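GDP-mannose-dependent alpha-(1-6)-phosphatidylinositol monomannoside mannosyltransferase (Corynebacterium glutamicum, PDB 3OKP) is a mannosyltransferase of the two-domain GT-B fold that binds guanosine-5'-diphosphate-alpha-D-mannose. Local coordinates at residues 149-152 with 153-157. Sequence-based numbering, arbitrary orientation.
Sequences QYTL and RRFKS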
loop_
_atom_site.group_PDB
_atom_site.type_symbol
_atom_site.label_atom_id
_atom_site.label_comp_id
_atom_site.label_asym_id
_atom_site.label_seq_id
_atom_site.Cartn_x
_atom_site.Cartn_y
_atom_site.Cartn_z
ATOM N N GLN A 149 -10.649 6.262 3.276
ATOM C CA GLN A 149 -11.909 6.656 3.898
ATOM C C GLN A 149 -12.611 5.449 4.512
ATOM O O GLN A 149 -13.328 5.580 5.507
ATOM C CB GLN A 149 -12.828 7.352 2.891
ATOM C CG GLN A 149 -12.321 8.711 2.400
ATOM C CD GLN A 149 -12.168 9.743 3.517
ATOM O OE1 GLN A 149 -11.236 10.549 3.502
ATOM N NE2 GLN A 149 -13.082 9.722 4.484
ATOM N N TYR A 150 -12.387 4.275 3.917
ATOM C CA TYR A 150 -12.905 3.023 4.459
ATOM C C TYR A 150 -12.374 2.722 5.863
ATOM O O TYR A 150 -13.161 2.503 6.786
ATOM C CB TYR A 150 -12.613 1.837 3.531
ATOM C CG TYR A 150 -13.098 0.527 4.110
ATOM C CD1 TYR A 150 -14.427 0.137 3.969
ATOM C CD2 TYR A 150 -12.235 -0.310 4.825
ATOM C CE1 TYR A 150 -14.889 -1.055 4.507
ATOM C CE2 TYR A 150 -12.689 -1.508 5.372
ATOM C CZ TYR A 150 -14.017 -1.872 5.207
ATOM O OH TYR A 150 -14.485 -3.054 5.740
ATOM N N THR A 151 -11.049 2.701 6.018
ATOM C CA THR A 151 -10.443 2.395 7.321
ATOM C C THR A 151 -10.851 3.426 8.366
ATOM O O THR A 151 -11.165 3.065 9.504
ATOM C CB THR A 151 -8.897 2.252 7.271
ATOM O OG1 THR A 151 -8.299 3.477 6.826
ATOM C CG2 THR A 151 -8.484 1.104 6.353
ATOM N N LEU A 152 -10.872 4.698 7.963
ATOM C CA LEU A 152 -11.347 5.781 8.825
ATOM C C LEU A 152 -12.752 5.519 9.376
ATOM O O LEU A 152 -12.976 5.642 10.580
ATOM C CB LEU A 152 -11.302 7.135 8.101
ATOM C CG LEU A 152 -11.732 8.353 8.934
ATOM C CD1 LEU A 152 -10.779 8.584 10.110
ATOM C CD2 LEU A 152 -11.851 9.605 8.085
ATOM N N ARG A 153 -13.687 5.153 8.501
ATOM C CA ARG A 153 -15.055 4.841 8.927
ATOM C C ARG A 153 -15.096 3.712 9.964
ATOM O O ARG A 153 -15.877 3.771 10.918
ATOM C CB ARG A 153 -15.940 4.497 7.725
ATOM C CG ARG A 153 -17.415 4.294 8.080
ATOM C CD ARG A 153 -18.299 4.121 6.849
ATOM N NE ARG A 153 -18.126 2.821 6.199
ATOM C CZ ARG A 153 -17.456 2.632 5.065
ATOM N NH1 ARG A 153 -16.884 3.658 4.441
ATOM N NH2 ARG A 153 -17.359 1.414 4.551
ATOM N N ARG A 154 -14.250 2.700 9.776
ATOM C CA ARG A 154 -14.216 1.537 10.666
ATOM C C ARG A 154 -13.743 1.855 12.092
ATOM O O ARG A 154 -14.242 1.261 13.052
ATOM C CB ARG A 154 -13.357 0.409 10.072
ATOM C CG ARG A 154 -13.843 -0.189 8.734
ATOM C CD ARG A 154 -15.174 -0.949 8.831
ATOM N NE ARG A 154 -15.164 -1.997 9.855
ATOM C CZ ARG A 154 -14.914 -3.287 9.633
ATOM N NH1 ARG A 154 -14.643 -3.728 8.410
ATOM N NH2 ARG A 154 -14.937 -4.141 10.647
ATOM N N PHE A 155 -12.794 2.783 12.239
ATOM C CA PHE A 155 -12.198 3.044 13.559
ATOM C C PHE A 155 -12.315 4.466 14.136
ATOM O O PHE A 155 -11.826 4.725 15.243
ATOM C CB PHE A 155 -10.733 2.557 13.623
ATOM C CG PHE A 155 -9.799 3.235 12.640
ATOM C CD1 PHE A 155 -8.933 2.474 11.861
ATOM C CD2 PHE A 155 -9.765 4.625 12.511
ATOM C CE1 PHE A 155 -8.059 3.081 10.960
ATOM C CE2 PHE A 155 -8.899 5.239 11.616
ATOM C CZ PHE A 155 -8.043 4.464 10.837
ATOM N N LYS A 156 -12.957 5.374 13.400
ATOM C CA LYS A 156 -13.051 6.783 13.813
ATOM C C LYS A 156 -13.646 6.971 15.214
ATOM O O LYS A 156 -13.074 7.685 16.041
ATOM C CB LYS A 156 -13.834 7.612 12.790
ATOM C CG LYS A 156 -13.631 9.117 12.931
ATOM C CD LYS A 156 -14.538 9.899 11.991
ATOM C CE LYS A 156 -14.220 11.390 12.015
ATOM N NZ LYS A 156 -14.563 12.034 13.320
ATOM N N SER A 157 -14.782 6.324 15.474
ATOM C CA SER A 157 -15.470 6.448 16.764
ATOM C C SER A 157 -14.630 5.939 17.939
ATOM O O SER A 157 -14.744 6.451 19.054
ATOM C CB SER A 157 -16.838 5.752 16.730
ATOM O OG SER A 157 -16.704 4.348 16.602
#
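Arg154 NH1 donates a hydrogen bond to Tyr150 OH one helical turn earlier, at 2.8 Å. The hydroxyl lies at the guanidinium edge, only 3° out of its plane, but the N-H...O angle of 141° shows that the bond is bent. A second bond, from the same nitrogen to Gly286 O, ties the arginine to the other domain. The first torsion of Arg154, with CG beside the backbone N, sets that carbon over one ring face, and bends at chi2 and chi3 return NH1 to the hydroxyl. In this CH-pi contact Arg154 CG lies 4.1 Å from the centroid of the Tyr150 ring. The ring stands nearly perpendicular to this guanidinium. Arg153 NH2 meets the ring obliquely, 3.3 Å from Tyr150 CD1.

Four successive i to i+4 backbone bonds link the segments, from Arg153 N to Gln149 O as far as Lys156 N to Leu152 O, the latter 2.8 Å long; Phe155 N adds a weak bond to Leu152 O. With CG placed between its backbone N and carbonyl carbon (chi1 61°), Phe155 turns its ring back along the helix, and Thr151 O sits 3.2 Å above the ring plane, over its centre. Leu152 CD1 reaches Phe155 CE2 at 4.1 Å and Lys156 CG at 4.0 Å.

Tyr150 and Arg154 face the second domain (Val289, Leu287), and Glu316 accepts bonds from Gln149 N and Tyr150 N at the helix start. Helix 149-159 is the beta-alpha-beta crossover between parallel strands 143-146 and 164-167 in the N-terminal Rossmann-like sheet, packing on Tyr146 and Phe165.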